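Local coordinates for thioesterase PA1618 (Pseudomonas aeruginosa, PDB 4QD8) that hydrolyses thioesters as a hotdog-fold enzyme of the PaaI family and binds phenacyl-CoA, its natural substrates probably being coenzyme A thioesters, at the interface of chains A and B and the interface of chains A and C. Numbering follows the deposited sequence. Chains: chain A/B/C, Thioesterase PA1618.

Contact 1: the interface of chains A and B. Residues chain A 88-90, 92, 130-132; chain B 107, 115, 132, 134.
The side chain of B:Arg132 runs out extended from its strand and then bends at chi3 (67°), bringing its guanidinium end-on to the amide oxygen of A:Asn88. The asparagine meets it with CG held between the backbone N and the carbonyl carbon (chi1 58°). Here the sheets of two hotdog-fold subunits face each other, strands 80-91 and 127-139 of chain A against strands 113-121 and 127-139 of chain B.

Both terminal nitrogens of the arginine donate to one acceptor. B:Arg132 NH2 lies 2.7 Å from A:Asn88 OD1, tilted from the carbonyl plane, while B:Arg132 NH1, 2.8 Å from the same A:Asn88 OD1, approaches nearly along the C=O axis. The oxygen sits close to the guanidinium plane although the two flat groups are turned 38° apart. An asparagine suits this place because its amide carbonyl can take two N-H groups of an arginine at one oxygen.

The two-fold brings the arginines together: A:Arg132 NH1 and B:Arg132 NH1 stand 3.4 Å apart. Water 1 bridges them, its oxygen 2.9 Å from A:Arg132 NH1 and from B:Arg132 NH1, and probably eases their repulsion.

The amide of A:Asn90 stands almost perpendicular to the B:Arg132 guanidinium. Its modelled orientation is doubtful, since A:Asn90 ND2 faces B:Arg132 NE at 2.8 Å and both are donors; exchanging the amide's O and N would pair them. As modelled, B:Thr134 OG1 donates to A:Asn90 OD1 at 2.9 Å, tip to tip; in the exchanged amide the hydroxyl would accept instead.

Branched aliphatic residues pack beside the polar groups. A:Ile130 CG2 lies against the arginine methylene B:Arg132 CD at 3.6 Å, the chains sliding past each other in opposite directions. The other branch of A:Ile130 ends in CD1, 3.8 Å from B:Ile107 CD1, where the side chains cross at about a right angle. A:Leu92 spreads its two methyls, one to B:Ile107 and the other to B:Val115.

Contact 2: the interface of chains A and C. Residues chain A 46-49, 55, 58; chain C 20-21, 61, 64-65.
A:His55 and C:Ser65 meet through the imidazole NE2 and the hydroxyl OG, 2.8 Å apart in a nearly straight hydrogen bond whose donor is not fixed by the coordinates. The histidine belongs to the HGG motif of the PaaI-type hotdog thioesterases, just before helix 56-72, and its ring crosses to the same helix of chain C. Imidazole suits the place, joining a polar tip to a flat face that can be packed.

C:Val61 CG1 lies over one ring face, toward the rim, and C:Ile21, crossing the histidine at about a right angle, packs its CG2 methyl on that same face, 3.2 Å from A:His55 CD2. The ring's CE1 corner rests 3.7 Å from C:Glu64 CB, the methylene of the glutamate that is probably the catalytic carboxylate in this family. Its carboxylate does not touch the ring: C:Glu64 OE2 is 5.1 Å from A:His55 ND1.

Behind this shell, the torsions and backbone set the groups in place. A:His55 holds CG anti to the backbone N (chi1 -168°), extending the ring across the interface. C:Ile21 begins helix 21-25, where an N-H has no partner in the helix's first turn; it donates to A:His48 O at 2.9 Å. The same isoleucine lays CB and CG1 close against A:Arg46 O and sends CD1 to the methyl of A:Ala58, a side chain short enough for the helix start to come close.

Contact 1: the interface of chains A and B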
# COMPACT_ATOMS: atom_id res chain seq x y z
N ASN A 88 3.15 2.48 3.54
CA ASN A 88 1.69 2.40 3.52
C ASN A 88 1.20 2.35 4.96
O ASN A 88 1.94 2.00 5.86
CB ASN A 88 1.20 1.19 2.72
CG ASN A 88 1.74 -0.13 3.25
OD1 ASN A 88 1.35 -0.60 4.32
ND2 ASN A 88 2.68 -0.72 2.51
N ALA A 89 -0.05 2.75 5.17
CA ALA A 89 -0.59 2.74 6.53
C ALA A 89 -2.10 2.62 6.49
O ALA A 89 -2.75 3.18 5.61
CB ALA A 89 -0.19 4.02 7.26
N ASN A 90 -2.65 1.88 7.45
CA ASN A 90 -4.09 1.98 7.75
C ASN A 90 -4.30 2.86 8.97
O ASN A 90 -3.69 2.63 10.01
CB ASN A 90 -4.70 0.60 8.00
CG ASN A 90 -5.19 -0.05 6.73
OD1 ASN A 90 -6.39 0.00 6.40
ND2 ASN A 90 -4.29 -0.67 6.00
N LEU A 92 -6.60 3.54 11.83
CA LEU A 92 -7.56 2.69 12.54
C LEU A 92 -8.49 3.47 13.47
O LEU A 92 -9.70 3.22 13.49
CB LEU A 92 -6.82 1.65 13.37
CG LEU A 92 -5.77 0.84 12.61
CD1 LEU A 92 -5.03 -0.06 13.57
CD2 LEU A 92 -6.44 0.03 11.49
N ILE A 130 -1.58 1.28 11.70
CA ILE A 130 -0.56 0.27 11.42
C ILE A 130 0.12 0.66 10.13
O ILE A 130 -0.55 1.02 9.16
CB ILE A 130 -1.13 -1.18 11.35
CG1 ILE A 130 -0.02 -2.16 10.94
CG2 ILE A 130 -2.33 -1.27 10.37
CD1 ILE A 130 -0.43 -3.62 11.10
N ALA A 131 1.45 0.63 10.11
CA ALA A 131 2.19 1.04 8.92
C ALA A 131 3.13 -0.07 8.50
O ALA A 131 3.58 -0.86 9.33
CB ALA A 131 2.96 2.33 9.18
N ARG A 132 3.43 -0.12 7.21
CA ARG A 132 4.53 -0.97 6.75
C ARG A 132 5.47 -0.14 5.89
O ARG A 132 5.04 0.62 5.01
CB ARG A 132 4.03 -2.23 6.04
CG ARG A 132 5.14 -3.28 5.87
CD ARG A 132 4.61 -4.64 5.39
NE ARG A 132 4.19 -4.58 4.00
CZ ARG A 132 2.93 -4.51 3.59
NH1 ARG A 132 1.93 -4.54 4.47
NH2 ARG A 132 2.67 -4.43 2.30
N ILE B 107 -6.08 -7.12 12.82
CA ILE B 107 -5.52 -5.86 13.29
C ILE B 107 -6.65 -5.02 13.90
O ILE B 107 -6.51 -4.47 15.00
CB ILE B 107 -4.88 -5.08 12.12
CG1 ILE B 107 -3.67 -5.84 11.57
CG2 ILE B 107 -4.43 -3.69 12.58
CD1 ILE B 107 -2.70 -6.22 12.64
N VAL B 115 -9.39 -4.91 9.09
CA VAL B 115 -8.00 -4.91 8.63
C VAL B 115 -7.31 -6.19 9.13
O VAL B 115 -7.31 -6.47 10.33
CB VAL B 115 -7.25 -3.66 9.10
CG1 VAL B 115 -5.82 -3.68 8.54
CG2 VAL B 115 -7.97 -2.40 8.65
N ARG B 132 -1.37 -6.92 3.87
CA ARG B 132 -2.37 -6.31 4.73
C ARG B 132 -3.61 -6.07 3.87
O ARG B 132 -3.52 -5.59 2.73
CB ARG B 132 -1.86 -5.01 5.38
CG ARG B 132 -2.71 -4.57 6.60
CD ARG B 132 -2.12 -3.43 7.45
NE ARG B 132 -2.08 -2.18 6.71
CZ ARG B 132 -0.99 -1.66 6.14
NH1 ARG B 132 0.19 -2.25 6.28
NH2 ARG B 132 -1.07 -0.53 5.45
N THR B 134 -7.64 -4.66 3.70
CA THR B 134 -8.76 -3.92 4.26
C THR B 134 -10.04 -4.39 3.57
O THR B 134 -10.14 -4.34 2.35
CB THR B 134 -8.57 -2.43 4.02
OG1 THR B 134 -7.30 -2.04 4.54
CG2 THR B 134 -9.69 -1.63 4.70
O HOH W 1 1.42 -4.67 7.29

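Contact 2: the interface of chains A and C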
# COMPACT_ATOMS: atom_id res chain seq x y z
N ARG A 46 0.92 20.89 16.74
CA ARG A 46 2.02 20.63 15.81
C ARG A 46 1.69 19.49 14.85
O ARG A 46 2.22 19.43 13.75
CB ARG A 46 3.30 20.30 16.58
CG ARG A 46 3.91 21.47 17.32
CD ARG A 46 4.98 20.98 18.28
NE ARG A 46 4.41 20.29 19.44
CZ ARG A 46 5.11 19.74 20.42
NH1 ARG A 46 6.44 19.77 20.39
NH2 ARG A 46 4.50 19.15 21.44
N THR A 47 0.81 18.59 15.29
CA THR A 47 0.57 17.33 14.57
C THR A 47 -0.91 17.15 14.23
O THR A 47 -1.28 16.18 13.57
CB THR A 47 1.05 16.11 15.39
OG1 THR A 47 0.43 16.14 16.68
CG2 THR A 47 2.59 16.11 15.58
N HIS A 48 -1.76 18.08 14.66
CA HIS A 48 -3.17 18.03 14.29
C HIS A 48 -3.43 18.33 12.81
O HIS A 48 -2.66 19.06 12.17
CB HIS A 48 -3.97 19.07 15.10
CG HIS A 48 -4.38 18.62 16.46
ND1 HIS A 48 -4.78 19.51 17.44
CD2 HIS A 48 -4.49 17.39 17.02
CE1 HIS A 48 -5.09 18.85 18.54
NE2 HIS A 48 -4.92 17.56 18.31
N GLN A 49 -4.51 17.77 12.26
CA GLN A 49 -5.09 18.30 11.01
C GLN A 49 -6.12 19.38 11.41
O GLN A 49 -6.30 19.62 12.60
CB GLN A 49 -5.66 17.17 10.12
CG GLN A 49 -6.36 16.03 10.84
CD GLN A 49 -7.79 16.36 11.16
OE1 GLN A 49 -8.07 17.19 12.01
NE2 GLN A 49 -8.71 15.71 10.45
N HIS A 55 -3.17 14.29 12.44
CA HIS A 55 -3.08 14.23 10.98
C HIS A 55 -2.51 12.86 10.60
O HIS A 55 -1.52 12.43 11.16
CB HIS A 55 -2.12 15.34 10.51
CG HIS A 55 -2.12 15.62 9.04
ND1 HIS A 55 -1.74 14.69 8.09
CD2 HIS A 55 -2.36 16.77 8.36
CE1 HIS A 55 -1.78 15.24 6.89
NE2 HIS A 55 -2.14 16.51 7.02
N ALA A 58 1.03 12.80 9.84
CA ALA A 58 1.90 12.89 11.00
C ALA A 58 2.18 11.50 11.57
O ALA A 58 3.30 11.21 12.02
CB ALA A 58 1.30 13.82 12.07
N SER C 20 -2.36 23.95 12.92
CA SER C 20 -2.30 22.53 12.56
C SER C 20 -0.98 22.27 11.84
O SER C 20 -0.23 23.21 11.57
CB SER C 20 -3.49 22.14 11.68
OG SER C 20 -3.33 22.64 10.37
N ILE C 21 -0.69 21.02 11.53
CA ILE C 21 0.63 20.70 10.98
C ILE C 21 0.89 21.37 9.63
O ILE C 21 2.04 21.72 9.30
CB ILE C 21 0.85 19.16 10.91
CG1 ILE C 21 2.32 18.82 10.59
CG2 ILE C 21 -0.12 18.52 9.92
CD1 ILE C 21 2.63 17.34 10.72
N VAL C 61 2.49 13.81 4.53
CA VAL C 61 1.68 14.88 5.14
C VAL C 61 1.11 15.78 4.04
O VAL C 61 -0.08 16.12 4.05
CB VAL C 61 2.50 15.77 6.12
CG1 VAL C 61 1.62 16.93 6.63
CG2 VAL C 61 3.00 14.95 7.29
N GLU C 64 -1.62 13.81 2.15
CA GLU C 64 -2.84 13.59 2.95
C GLU C 64 -3.56 14.91 3.24
O GLU C 64 -4.80 14.93 3.28
CB GLU C 64 -2.55 12.77 4.22
CG GLU C 64 -3.83 12.32 4.90
CD GLU C 64 -3.73 10.98 5.64
OE1 GLU C 64 -2.83 10.14 5.36
OE2 GLU C 64 -4.61 10.78 6.50
N SER C 65 -2.82 16.00 3.43
CA SER C 65 -3.44 17.32 3.58
C SER C 65 -4.23 17.66 2.33
O SER C 65 -5.37 18.12 2.41
CB SER C 65 -2.38 18.42 3.77
OG SER C 65 -2.07 18.60 5.14

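Contact 1 and contact 2 lie about 18 Å apart, measured between the centres of their C-alpha atoms, and share no residue of chain A. Contact 1 uses strands 80-91 and 127-139, whereas contact 2 uses the 46-49 loop, A:His55 and the start of helix 56-72. Chain A can therefore hold chain B and chain C at once, each across its own two-fold. Combining the two interfaces gives the four-subunit deposited assembly, plausibly a dimer of dimers as in related hotdog thioesterases. Contact 2 involves the motif histidine and probable catalytic glutamate, so that pairing likely bears more directly on the active site.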